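Apoptosis regulator Bcl-2 homolog (Canarypox virus, PDB 5WOS) inhibits apoptosis of the infected host cell, interacting with BAK1, BAX and other BH3-containing proteins and supposedly preventing BAK1 and BAX from being activated. Local coordinates at residues Tyr104-Phe109 with Asn116-Met121; Asn21-Tyr26 with Ile124-Leu129; Phe27-Tyr30 with Lys34-Asn37; Glu14-Ile19 with Ser128-Cys133. All coordinates share one frame; numbering follows the deposited sequence.

Interaction 1 of 4, residues Tyr104-Phe109 with Asn116-Met121; sequences YVTKVF and NVVDLM
With chi1 at -54°, Thr-106 sets its two branches to different tasks against residues 116-121: CG2, trans to the backbone N, runs out to Val-118, while OG1 sits beside that N and meets Met-121. The methyl contact, Thr-106 CG2 to Val-118 CG1, measures 3.6 Å. The other branch of Val-118 settles on the backbone, its CG2 lying 3.7 Å from Thr-106 O. Met-121 comes in past the threonine in the reverse direction, and its chain, bent at both chi2 and chi3, folds back so that the terminal CE stands 3.8 Å from Val-105 CG1, the two side chains crossing at about a right angle. The Thr-106 hydroxyl meets only carbon here, since its polar partner is Gly-102 O, one turn back in the same helix. Farther along, Val-117 CG1 approaches Phe-109 CD2 obliquely at 4.0 Å. The touches across the contact are all van der Waals. Val-117 O accepts from both Leu-120 N and Met-121 N, consistent with a tight turn at residues 117-121. The contact packs the C-terminal part of helix 92-112 against the connection to helix 121-138; Phe-27 of helix 14-32 touches both Thr-106 and Met-121, and helix 43-69 meets Tyr-104 and Val-108.

Interaction 2 of 4, residues Asn21-Tyr26 with Ile124-Leu129; sequences NIIQNY and IITESL
Ile-23 carries this contact, reaching three residues of segment 124-129 with its two branches. Its CG2 meets Ile-125 CD1 at 3.6 Å, and its CD1 lies 4.0 Å from that same Ile-125 CD1, so the end of Ile-125 is touched by both branches. The same Ile-23 CD1 lies 3.4 Å from Thr-126 OG1 and, more loosely, 4.4 Å from Leu-129 CD2. Ile-125 attains this position with CG1 set between its backbone N and carbonyl carbon (chi1 75°), a less common choice in a helix, and an extended chi2 carries CD1 onward to Ile-23. The Thr-126 hydroxyl, buried beside a methyl, is satisfied by Pro-122 O one turn earlier. Phe-27 and Ile-78 also touch Ile-125. Farther out, each helix has a side-chain bond to its own backbone: Ser-128 OG to Ile-124 O, and, on the side of helix 14-32 turned from the contact, Asn-25 ND2 to Asn-21 O, nearly straight at 2.9 Å. Asn-25 OD1 is held by Arg-36 NE. The axes of the two segments run 10.4 Å apart at 147°, a near-antiparallel packing of an N-terminal helix on a later one, in keeping with the all-helical Bcl-2 fold.

Interaction 3 of 4, residues Phe27-Tyr30 with Lys34-Asn37; sequences FIEY and KNRN
Two hydrogen bonds meet at Glu-29 OE1, one from Arg-36 N at 3.2 Å and one with the Tyr-46 hydroxyl. The first is bent, with 143° at the hydrogen, and the amide comes from above the carboxylate, 69° out of its plane. What carries the acid to the loop is an extended side chain, with CG trans to the backbone N (chi1 -179°) and chi2 again near trans. On the way it runs over the Lys-34 carbonyl, whose O lies 3.2 Å from Glu-29 CG and makes a CA-H...O contact with Glu-29 CA. Arg-36 slides past the glutamate in the opposite direction and doubles back through chi2 and chi3. The two opposite charges are not in contact, Glu-29 OE1 and Arg-36 NE standing 6.4 Å apart; NE bonds to Asn-25 OD1. Ile-28 packs against the arginine, with CG2 3.6 Å from Arg-36 CD, and CD1 over one guanidinium face toward its rim. An Asx turn from Asn-35 OD1 to Asn-37 N is doubtful, because that oxygen is modelled too close to its neighbour. The contact fastens the loop leaving helix 14-32 back onto that helix at the protein surface, while Tyr-46 and Lys-50 of helix 43-69 adjoin Glu-29.

Interaction 4 of 4, residues Glu14-Ile19 with Ser128-Cys133; sequences EIYYTI and SLLSRC
Packing of the start of helix 14-32 against helix 121-138 centres on Leu-130, which places its two methyls against three residues of the facing helix. Leu-130 CD1 lies 3.3 Å from Tyr-16 CD1, approaching the ring obliquely, and 3.5 Å from Tyr-16 CA, so it rests on the backbone as well as the ring. The other methyl, Leu-130 CD2, touches two isoleucines one turn apart: Ile-15 CG2 is 3.8 Å away and Ile-19 CD1 3.9 Å. The segment axes approach to 10.8 Å at 134°, and this oblique, roughly antiparallel helix pairing belongs to the helical bundle of the Bcl-2 fold, joining residues more than a hundred positions apart in sequence. Tyr-16 takes its place with CG trans to the backbone N (chi1 177°), which swings the ring along the neighbouring helix, crossing Leu-130 at about a right angle. Its buried hydroxyl is hydrogen-bonded to Asp-123 OD1, near the start of helix 121-138, so the one residue is tied to that helix by a polar end and an apolar flank. Beyond Leu-130, Leu-137 touches both it and Ile-19, and Trp-143 touches Ile-19 while its NE1 bonds to Thr-18 O.

How the interactions relate
Interactions 2 and 4 are both buried and join the same pair, helix 14-32 and helix 121-138, at successive levels with centres about 8 Å apart; Thr-126 touches Tyr-16 and Ile-19 between them. Both are apolar across the interface, their hydroxyls bonded elsewhere. Interaction 1, partly buried, is also apolar, but pairs a helix with the turn that follows it. Interaction 3 differs: it lies at the surface, and a carboxylate bonded to a loop amide does the work. Phe-27, at the start of the 27-30 segment of interaction 3, turns to the interior and touches interactions 1 and 2, while a side-chain hydrogen bond couples interactions 2 and 3.

Interaction 1 of 4, residues Tyr104-Phe109 with Asn116-Met121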
loop_
_atom_site.group_PDB
_atom_site.type_symbol
_atom_site.label_atom_id
_atom_site.label_comp_id
_atom_site.label_asym_id
_atom_site.label_seq_id
_atom_site.Cartn_x
_atom_site.Cartn_y
_atom_site.Cartn_z
ATOM N N TYR A 104 -2.126 -0.487 -7.394
ATOM C CA TYR A 104 -2.881 -0.136 -8.594
ATOM C C TYR A 104 -2.231 1.033 -9.323
ATOM O O TYR A 104 -2.046 0.991 -10.546
ATOM C CB TYR A 104 -4.330 0.197 -8.235
ATOM C CG TYR A 104 -5.146 0.600 -9.440
ATOM C CD1 TYR A 104 -5.381 -0.302 -10.466
ATOM C CD2 TYR A 104 -5.664 1.882 -9.563
ATOM C CE1 TYR A 104 -6.119 0.054 -11.577
ATOM C CE2 TYR A 104 -6.406 2.250 -10.674
ATOM C CZ TYR A 104 -6.629 1.330 -11.678
ATOM O OH TYR A 104 -7.362 1.678 -12.788
ATOM N N VAL A 105 -1.890 2.095 -8.589
ATOM C CA VAL A 105 -1.222 3.245 -9.198
ATOM C C VAL A 105 0.036 2.797 -9.929
ATOM O O VAL A 105 0.296 3.203 -11.068
ATOM C CB VAL A 105 -0.905 4.306 -8.127
ATOM C CG1 VAL A 105 0.167 5.283 -8.610
ATOM C CG2 VAL A 105 -2.164 5.065 -7.754
ATOM N N THR A 106 0.836 1.951 -9.279
ATOM C CA THR A 106 2.074 1.481 -9.892
ATOM C C THR A 106 1.792 0.802 -11.226
ATOM O O THR A 106 2.433 1.105 -12.239
ATOM C CB THR A 106 2.800 0.530 -8.936
ATOM O OG1 THR A 106 2.977 1.169 -7.665
ATOM C CG2 THR A 106 4.162 0.148 -9.482
ATOM N N LYS A 107 0.829 -0.123 -11.249
ATOM C CA LYS A 107 0.444 -0.744 -12.511
ATOM C C LYS A 107 -0.022 0.308 -13.509
ATOM O O LYS A 107 0.325 0.248 -14.693
ATOM C CB LYS A 107 -0.656 -1.781 -12.279
ATOM C CG LYS A 107 -0.519 -3.054 -13.119
ATOM C CD LYS A 107 -1.881 -3.645 -13.459
ATOM C CE LYS A 107 -1.814 -5.146 -13.695
ATOM N NZ LYS A 107 -0.838 -5.513 -14.757
ATOM N N VAL A 108 -0.788 1.297 -13.043
ATOM C CA VAL A 108 -1.347 2.304 -13.942
ATOM C C VAL A 108 -0.233 3.117 -14.588
ATOM O O VAL A 108 -0.232 3.343 -15.805
ATOM C CB VAL A 108 -2.344 3.197 -13.186
ATOM C CG1 VAL A 108 -2.596 4.507 -13.938
ATOM C CG2 VAL A 108 -3.650 2.445 -12.983
ATOM N N PHE A 109 0.736 3.564 -13.787
ATOM C CA PHE A 109 1.887 4.253 -14.357
ATOM C C PHE A 109 2.741 3.320 -15.200
ATOM O O PHE A 109 3.468 3.785 -16.083
ATOM C CB PHE A 109 2.742 4.873 -13.250
ATOM C CG PHE A 109 2.256 6.212 -12.777
ATOM C CD1 PHE A 109 1.883 7.190 -13.681
ATOM C CD2 PHE A 109 2.185 6.496 -11.425
ATOM C CE1 PHE A 109 1.445 8.419 -13.245
ATOM C CE2 PHE A 109 1.747 7.724 -10.986
ATOM C CZ PHE A 109 1.380 8.688 -11.899
ATOM N N ASN A 116 10.352 4.859 -14.724
ATOM C CA ASN A 116 11.146 5.541 -13.707
ATOM C C ASN A 116 10.336 5.826 -12.446
ATOM O O ASN A 116 10.880 5.785 -11.337
ATOM C CB ASN A 116 11.726 6.830 -14.290
ATOM C CG ASN A 116 12.728 6.564 -15.402
ATOM O OD1 ASN A 116 12.973 5.413 -15.765
ATOM N ND2 ASN A 116 13.307 7.626 -15.952
ATOM N N VAL A 117 9.039 6.105 -12.583
ATOM C CA VAL A 117 8.199 6.268 -11.399
ATOM C C VAL A 117 7.941 4.917 -10.745
ATOM O O VAL A 117 8.015 4.781 -9.519
ATOM C CB VAL A 117 6.877 6.968 -11.758
ATOM C CG1 VAL A 117 6.059 7.218 -10.496
ATOM C CG2 VAL A 117 7.140 8.274 -12.489
ATOM N N VAL A 118 7.631 3.903 -11.557
ATOM C CA VAL A 118 7.362 2.565 -11.040
ATOM C C VAL A 118 8.492 2.109 -10.128
ATOM O O VAL A 118 8.259 1.452 -9.107
ATOM C CB VAL A 118 7.143 1.585 -12.209
ATOM C CG1 VAL A 118 6.991 0.154 -11.705
ATOM C CG2 VAL A 118 5.918 1.998 -13.015
ATOM N N ASP A 119 9.730 2.464 -10.473
ATOM C CA ASP A 119 10.872 2.079 -9.651
ATOM C C ASP A 119 10.827 2.725 -8.271
ATOM O O ASP A 119 11.530 2.268 -7.363
ATOM C CB ASP A 119 12.175 2.457 -10.362
ATOM C CG ASP A 119 13.390 1.784 -9.755
ATOM O OD1 ASP A 119 13.221 0.765 -9.052
ATOM O OD2 ASP A 119 14.516 2.271 -9.982
ATOM N N LEU A 120 10.009 3.763 -8.086
ATOM C CA LEU A 120 10.008 4.528 -6.848
ATOM C C LEU A 120 8.800 4.278 -5.958
ATOM O O LEU A 120 8.904 4.478 -4.742
ATOM C CB LEU A 120 10.080 6.030 -7.155
ATOM C CG LEU A 120 11.190 6.468 -8.110
ATOM C CD1 LEU A 120 11.202 7.986 -8.231
ATOM C CD2 LEU A 120 12.551 5.946 -7.657
ATOM N N MET A 121 7.672 3.848 -6.519
ATOM C CA MET A 121 6.453 3.715 -5.727
ATOM C C MET A 121 6.649 2.941 -4.430
ATOM O O MET A 121 6.121 3.384 -3.395
ATOM C CB MET A 121 5.358 3.051 -6.572
ATOM C CG MET A 121 4.702 3.975 -7.590
ATOM S SD MET A 121 3.938 5.444 -6.866
ATOM C CE MET A 121 2.661 4.707 -5.846
#

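Interaction 2 of 4, residues Asn21-Tyr26 with Ile124-Leu129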
loop_
_atom_site.group_PDB
_atom_site.type_symbol
_atom_site.label_atom_id
_atom_site.label_comp_id
_atom_site.label_asym_id
_atom_site.label_seq_id
_atom_site.Cartn_x
_atom_site.Cartn_y
_atom_site.Cartn_z
ATOM N N ASN A 21 10.508 -4.711 1.754
ATOM C CA ASN A 21 10.686 -5.997 1.082
ATOM C C ASN A 21 9.352 -6.573 0.618
ATOM O O ASN A 21 9.255 -7.123 -0.485
ATOM C CB ASN A 21 11.398 -6.985 2.005
ATOM C CG ASN A 21 11.555 -8.354 1.377
ATOM O OD1 ASN A 21 10.851 -9.302 1.733
ATOM N ND2 ASN A 21 12.475 -8.462 0.426
ATOM N N ILE A 22 8.313 -6.455 1.444
ATOM C CA ILE A 22 7.012 -7.016 1.092
ATOM C C ILE A 22 6.301 -6.148 0.062
ATOM O O ILE A 22 5.733 -6.658 -0.911
ATOM C CB ILE A 22 6.173 -7.200 2.368
ATOM C CG1 ILE A 22 6.577 -8.502 3.059
ATOM C CG2 ILE A 22 4.677 -7.204 2.062
ATOM C CD1 ILE A 22 6.264 -8.509 4.515
ATOM N N ILE A 23 6.308 -4.828 0.259
ATOM C CA ILE A 23 5.659 -3.937 -0.696
ATOM C C ILE A 23 6.344 -4.027 -2.053
ATOM O O ILE A 23 5.684 -4.085 -3.097
ATOM C CB ILE A 23 5.659 -2.493 -0.161
ATOM C CG1 ILE A 23 4.915 -2.417 1.174
ATOM C CG2 ILE A 23 5.027 -1.553 -1.185
ATOM C CD1 ILE A 23 4.964 -1.057 1.825
ATOM N N GLN A 24 7.677 -4.017 -2.064
ATOM C CA GLN A 24 8.402 -4.074 -3.327
ATOM C C GLN A 24 8.032 -5.324 -4.118
ATOM O O GLN A 24 7.807 -5.259 -5.331
ATOM C CB GLN A 24 9.904 -4.022 -3.060
ATOM C CG GLN A 24 10.723 -3.487 -4.217
ATOM C CD GLN A 24 12.036 -2.890 -3.758
ATOM O OE1 GLN A 24 12.602 -3.304 -2.744
ATOM N NE2 GLN A 24 12.525 -1.901 -4.498
ATOM N N ASN A 25 7.940 -6.468 -3.446
ATOM C CA ASN A 25 7.655 -7.708 -4.156
ATOM C C ASN A 25 6.189 -7.824 -4.553
ATOM O O ASN A 25 5.886 -8.412 -5.598
ATOM C CB ASN A 25 8.081 -8.906 -3.304
ATOM C CG ASN A 25 9.556 -9.234 -3.464
ATOM O OD1 ASN A 25 9.951 -9.902 -4.418
ATOM N ND2 ASN A 25 10.376 -8.767 -2.530
ATOM N N TYR A 26 5.265 -7.279 -3.758
ATOM C CA TYR A 26 3.867 -7.314 -4.171
ATOM C C TYR A 26 3.641 -6.438 -5.398
ATOM O O TYR A 26 2.925 -6.832 -6.326
ATOM C CB TYR A 26 2.952 -6.883 -3.029
ATOM C CG TYR A 26 1.491 -6.917 -3.420
ATOM C CD1 TYR A 26 0.758 -5.748 -3.551
ATOM C CD2 TYR A 26 0.858 -8.120 -3.688
ATOM C CE1 TYR A 26 -0.569 -5.779 -3.923
ATOM C CE2 TYR A 26 -0.466 -8.162 -4.054
ATOM C CZ TYR A 26 -1.175 -6.988 -4.174
ATOM O OH TYR A 26 -2.500 -7.027 -4.544
ATOM N N ILE A 124 8.235 5.253 -2.007
ATOM C CA ILE A 124 7.426 6.443 -1.756
ATOM C C ILE A 124 6.346 6.158 -0.718
ATOM O O ILE A 124 6.113 6.971 0.188
ATOM C CB ILE A 124 6.822 6.971 -3.071
ATOM C CG1 ILE A 124 7.932 7.498 -3.984
ATOM C CG2 ILE A 124 5.800 8.080 -2.792
ATOM C CD1 ILE A 124 7.464 7.901 -5.370
ATOM N N ILE A 125 5.658 5.020 -0.829
ATOM C CA ILE A 125 4.614 4.733 0.148
ATOM C C ILE A 125 5.227 4.230 1.450
ATOM O O ILE A 125 4.779 4.606 2.538
ATOM C CB ILE A 125 3.561 3.754 -0.414
ATOM C CG1 ILE A 125 4.070 2.313 -0.472
ATOM C CG2 ILE A 125 3.099 4.199 -1.800
ATOM C CD1 ILE A 125 2.949 1.325 -0.691
ATOM N N THR A 126 6.277 3.409 1.367
ATOM C CA THR A 126 6.969 2.986 2.580
ATOM C C THR A 126 7.484 4.191 3.357
ATOM O O THR A 126 7.407 4.226 4.592
ATOM C CB THR A 126 8.124 2.044 2.234
ATOM O OG1 THR A 126 7.661 1.006 1.365
ATOM C CG2 THR A 126 8.697 1.411 3.496
ATOM N N GLU A 127 8.013 5.190 2.647
ATOM C CA GLU A 127 8.416 6.434 3.296
ATOM C C GLU A 127 7.220 7.135 3.927
ATOM O O GLU A 127 7.248 7.490 5.112
ATOM C CB GLU A 127 9.100 7.357 2.287
ATOM C CG GLU A 127 10.614 7.250 2.266
ATOM C CD GLU A 127 11.253 8.251 1.321
ATOM O OE1 GLU A 127 11.932 7.815 0.366
ATOM O OE2 GLU A 127 11.068 9.472 1.524
ATOM N N SER A 128 6.163 7.361 3.140
ATOM C CA SER A 128 4.965 8.001 3.675
ATOM C C SER A 128 4.376 7.189 4.821
ATOM O O SER A 128 3.915 7.754 5.819
ATOM C CB SER A 128 3.928 8.183 2.568
ATOM O OG SER A 128 4.487 8.825 1.437
ATOM N N LEU A 129 4.382 5.862 4.696
ATOM C CA LEU A 129 3.817 5.015 5.741
ATOM C C LEU A 129 4.611 5.147 7.035
ATOM O O LEU A 129 4.038 5.312 8.117
ATOM C CB LEU A 129 3.789 3.559 5.267
ATOM C CG LEU A 129 2.542 2.700 5.478
ATOM C CD1 LEU A 129 1.268 3.399 5.037
ATOM C CD2 LEU A 129 2.714 1.410 4.693
#

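Interaction 3 of 4, residues Phe27-Tyr30 with Lys34-Asn37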
loop_
_atom_site.group_PDB
_atom_site.type_symbol
_atom_site.label_atom_id
_atom_site.label_comp_id
_atom_site.label_asym_id
_atom_site.label_seq_id
_atom_site.Cartn_x
_atom_site.Cartn_y
_atom_site.Cartn_z
ATOM N N PHE A 27 4.239 -5.246 -5.425
ATOM C CA PHE A 27 4.134 -4.407 -6.612
ATOM C C PHE A 27 4.693 -5.134 -7.827
ATOM O O PHE A 27 4.050 -5.195 -8.881
ATOM C CB PHE A 27 4.863 -3.077 -6.392
ATOM C CG PHE A 27 4.157 -2.134 -5.452
ATOM C CD1 PHE A 27 3.064 -2.544 -4.703
ATOM C CD2 PHE A 27 4.587 -0.824 -5.326
ATOM C CE1 PHE A 27 2.424 -1.668 -3.844
ATOM C CE2 PHE A 27 3.950 0.052 -4.474
ATOM C CZ PHE A 27 2.868 -0.371 -3.733
ATOM N N ILE A 28 5.889 -5.712 -7.688
ATOM C CA ILE A 28 6.469 -6.509 -8.767
ATOM C C ILE A 28 5.491 -7.592 -9.207
ATOM O O ILE A 28 5.159 -7.714 -10.393
ATOM C CB ILE A 28 7.812 -7.113 -8.318
ATOM C CG1 ILE A 28 8.857 -6.007 -8.151
ATOM C CG2 ILE A 28 8.304 -8.152 -9.321
ATOM C CD1 ILE A 28 10.100 -6.452 -7.428
ATOM N N GLU A 29 5.016 -8.398 -8.255
ATOM C CA GLU A 29 4.118 -9.490 -8.609
ATOM C C GLU A 29 2.838 -8.969 -9.249
ATOM O O GLU A 29 2.322 -9.570 -10.198
ATOM C CB GLU A 29 3.795 -10.337 -7.378
ATOM C CG GLU A 29 2.862 -11.514 -7.686
ATOM C CD GLU A 29 2.880 -12.597 -6.618
ATOM O OE1 GLU A 29 3.759 -12.554 -5.731
ATOM O OE2 GLU A 29 2.016 -13.497 -6.669
ATOM N N TYR A 30 2.315 -7.845 -8.755
ATOM C CA TYR A 30 1.056 -7.341 -9.290
ATOM C C TYR A 30 1.230 -6.740 -10.678
ATOM O O TYR A 30 0.298 -6.775 -11.487
ATOM C CB TYR A 30 0.451 -6.302 -8.351
ATOM C CG TYR A 30 -0.868 -5.776 -8.865
ATOM C CD1 TYR A 30 -1.989 -6.591 -8.904
ATOM C CD2 TYR A 30 -0.988 -4.474 -9.328
ATOM C CE1 TYR A 30 -3.193 -6.126 -9.381
ATOM C CE2 TYR A 30 -2.191 -3.999 -9.807
ATOM C CZ TYR A 30 -3.292 -4.832 -9.831
ATOM O OH TYR A 30 -4.501 -4.369 -10.305
ATOM N N LYS A 34 4.180 -12.265 -12.124
ATOM C CA LYS A 34 5.136 -13.321 -11.830
ATOM C C LYS A 34 5.222 -13.557 -10.328
ATOM O O LYS A 34 5.243 -12.610 -9.537
ATOM C CB LYS A 34 6.521 -12.970 -12.383
ATOM C CG LYS A 34 6.723 -13.257 -13.875
ATOM C CD LYS A 34 6.196 -14.630 -14.303
ATOM C CE LYS A 34 6.723 -15.785 -13.436
ATOM N NZ LYS A 34 5.758 -16.918 -13.375
ATOM N N ASN A 35 5.276 -14.831 -9.946
ATOM C CA ASN A 35 5.296 -15.199 -8.539
ATOM C C ASN A 35 6.560 -14.683 -7.861
ATOM O O ASN A 35 7.666 -14.793 -8.399
ATOM C CB ASN A 35 5.212 -16.717 -8.395
ATOM C CG ASN A 35 5.194 -17.164 -6.950
ATOM O OD1 ASN A 35 4.784 -16.415 -6.061
ATOM N ND2 ASN A 35 5.638 -18.392 -6.703
ATOM N N ARG A 36 6.387 -14.117 -6.665
ATOM C CA ARG A 36 7.498 -13.574 -5.890
ATOM C C ARG A 36 7.588 -14.199 -4.503
ATOM O O ARG A 36 8.301 -13.681 -3.640
ATOM C CB ARG A 36 7.371 -12.055 -5.781
ATOM C CG ARG A 36 7.368 -11.337 -7.127
ATOM C CD ARG A 36 8.709 -11.436 -7.837
ATOM N NE ARG A 36 9.794 -10.850 -7.052
ATOM C CZ ARG A 36 10.990 -10.529 -7.541
ATOM N NH1 ARG A 36 11.263 -10.724 -8.825
ATOM N NH2 ARG A 36 11.912 -10.004 -6.747
ATOM N N ASN A 37 6.890 -15.315 -4.275
ATOM C CA ASN A 37 6.906 -15.954 -2.962
ATOM C C ASN A 37 8.292 -16.431 -2.554
ATOM O O ASN A 37 8.527 -16.659 -1.363
ATOM C CB ASN A 37 5.946 -17.143 -2.939
ATOM C CG ASN A 37 4.517 -16.740 -3.195
ATOM O OD1 ASN A 37 4.116 -15.611 -2.913
ATOM N ND2 ASN A 37 3.733 -17.665 -3.729
#

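Interaction 4 of 4, residues Glu14-Ile19 with Ser128-Cys133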
loop_
_atom_site.group_PDB
_atom_site.type_symbol
_atom_site.label_atom_id
_atom_site.label_comp_id
_atom_site.label_asym_id
_atom_site.label_seq_id
_atom_site.Cartn_x
_atom_site.Cartn_y
_atom_site.Cartn_z
ATOM N N GLU A 14 16.020 -1.458 9.982
ATOM C CA GLU A 14 15.470 -2.778 9.703
ATOM C C GLU A 14 13.968 -2.691 9.481
ATOM O O GLU A 14 13.415 -3.432 8.661
ATOM C CB GLU A 14 15.783 -3.746 10.845
ATOM C CG GLU A 14 17.260 -4.080 11.009
ATOM C CD GLU A 14 18.071 -2.929 11.571
ATOM O OE1 GLU A 14 17.469 -2.011 12.165
ATOM O OE2 GLU A 14 19.310 -2.941 11.413
ATOM N N ILE A 15 13.298 -1.774 10.182
ATOM C CA ILE A 15 11.860 -1.610 10.015
ATOM C C ILE A 15 11.546 -1.113 8.611
ATOM O O ILE A 15 10.680 -1.663 7.922
ATOM C CB ILE A 15 11.298 -0.667 11.095
ATOM C CG1 ILE A 15 11.500 -1.298 12.479
ATOM C CG2 ILE A 15 9.814 -0.344 10.817
ATOM C CD1 ILE A 15 10.647 -0.714 13.591
ATOM N N TYR A 16 12.255 -0.075 8.159
ATOM C CA TYR A 16 12.019 0.442 6.814
ATOM C C TYR A 16 12.099 -0.666 5.774
ATOM O O TYR A 16 11.258 -0.743 4.868
ATOM C CB TYR A 16 13.020 1.555 6.486
ATOM C CG TYR A 16 12.881 2.091 5.080
ATOM C CD1 TYR A 16 12.068 3.183 4.808
ATOM C CD2 TYR A 16 13.558 1.500 4.022
ATOM C CE1 TYR A 16 11.934 3.673 3.521
ATOM C CE2 TYR A 16 13.430 1.979 2.732
ATOM C CZ TYR A 16 12.617 3.066 2.486
ATOM O OH TYR A 16 12.487 3.552 1.202
ATOM N N TYR A 17 13.098 -1.545 5.897
ATOM C CA TYR A 17 13.311 -2.575 4.889
ATOM C C TYR A 17 12.454 -3.806 5.149
ATOM O O TYR A 17 12.118 -4.531 4.208
ATOM C CB TYR A 17 14.802 -2.922 4.825
ATOM C CG TYR A 17 15.605 -1.834 4.129
ATOM C CD1 TYR A 17 15.439 -1.597 2.775
ATOM C CD2 TYR A 17 16.500 -1.031 4.828
ATOM C CE1 TYR A 17 16.143 -0.604 2.123
ATOM C CE2 TYR A 17 17.217 -0.026 4.184
ATOM C CZ TYR A 17 17.032 0.181 2.830
ATOM O OH TYR A 17 17.736 1.171 2.175
ATOM N N THR A 18 12.067 -4.048 6.404
ATOM C CA THR A 18 11.110 -5.115 6.683
ATOM C C THR A 18 9.800 -4.872 5.940
ATOM O O THR A 18 9.214 -5.801 5.375
ATOM C CB THR A 18 10.859 -5.230 8.193
ATOM O OG1 THR A 18 12.095 -5.490 8.875
ATOM C CG2 THR A 18 9.891 -6.375 8.497
ATOM N N ILE A 19 9.326 -3.626 5.926
ATOM C CA ILE A 19 8.105 -3.300 5.198
ATOM C C ILE A 19 8.371 -3.239 3.699
ATOM O O ILE A 19 7.607 -3.781 2.896
ATOM C CB ILE A 19 7.511 -1.980 5.728
ATOM C CG1 ILE A 19 6.809 -2.222 7.067
ATOM C CG2 ILE A 19 6.545 -1.349 4.717
ATOM C CD1 ILE A 19 7.477 -1.547 8.214
ATOM N N SER A 128 6.163 7.361 3.140
ATOM C CA SER A 128 4.965 8.001 3.675
ATOM C C SER A 128 4.376 7.189 4.821
ATOM O O SER A 128 3.915 7.754 5.819
ATOM C CB SER A 128 3.928 8.183 2.568
ATOM O OG SER A 128 4.487 8.825 1.437
ATOM N N LEU A 129 4.382 5.862 4.696
ATOM C CA LEU A 129 3.817 5.015 5.741
ATOM C C LEU A 129 4.611 5.147 7.035
ATOM O O LEU A 129 4.038 5.312 8.117
ATOM C CB LEU A 129 3.789 3.559 5.267
ATOM C CG LEU A 129 2.542 2.700 5.478
ATOM C CD1 LEU A 129 1.268 3.399 5.037
ATOM C CD2 LEU A 129 2.714 1.410 4.693
ATOM N N LEU A 130 5.939 5.084 6.942
ATOM C CA LEU A 130 6.773 5.145 8.137
ATOM C C LEU A 130 6.868 6.552 8.706
ATOM O O LEU A 130 7.070 6.714 9.915
ATOM C CB LEU A 130 8.171 4.617 7.823
ATOM C CG LEU A 130 8.183 3.141 7.462
ATOM C CD1 LEU A 130 9.451 2.797 6.753
ATOM C CD2 LEU A 130 8.022 2.302 8.707
ATOM N N SER A 131 6.738 7.574 7.863
ATOM C CA SER A 131 6.749 8.945 8.356
ATOM C C SER A 131 5.689 9.193 9.419
ATOM O O SER A 131 5.756 10.219 10.104
ATOM C CB SER A 131 6.548 9.919 7.194
ATOM O OG SER A 131 6.294 11.229 7.667
ATOM N N ARG A 132 4.718 8.288 9.577
ATOM C CA ARG A 132 3.636 8.477 10.538
ATOM C C ARG A 132 3.338 7.263 11.408
ATOM O O ARG A 132 2.677 7.430 12.440
ATOM C CB ARG A 132 2.344 8.869 9.809
ATOM C CG ARG A 132 2.488 10.068 8.884
ATOM C CD ARG A 132 1.679 11.254 9.368
ATOM N NE ARG A 132 2.085 11.708 10.699
ATOM C CZ ARG A 132 3.012 12.636 10.931
ATOM N NH1 ARG A 132 3.646 13.226 9.925
ATOM N NH2 ARG A 132 3.304 12.978 12.179
ATOM N N CYS A 133 3.800 6.063 11.047
ATOM C CA CYS A 133 3.366 4.830 11.700
ATOM C C CYS A 133 4.513 3.995 12.255
ATOM O O CYS A 133 4.278 2.861 12.690
ATOM C CB CYS A 133 2.569 3.965 10.718
ATOM S SG CYS A 133 1.285 4.831 9.810
#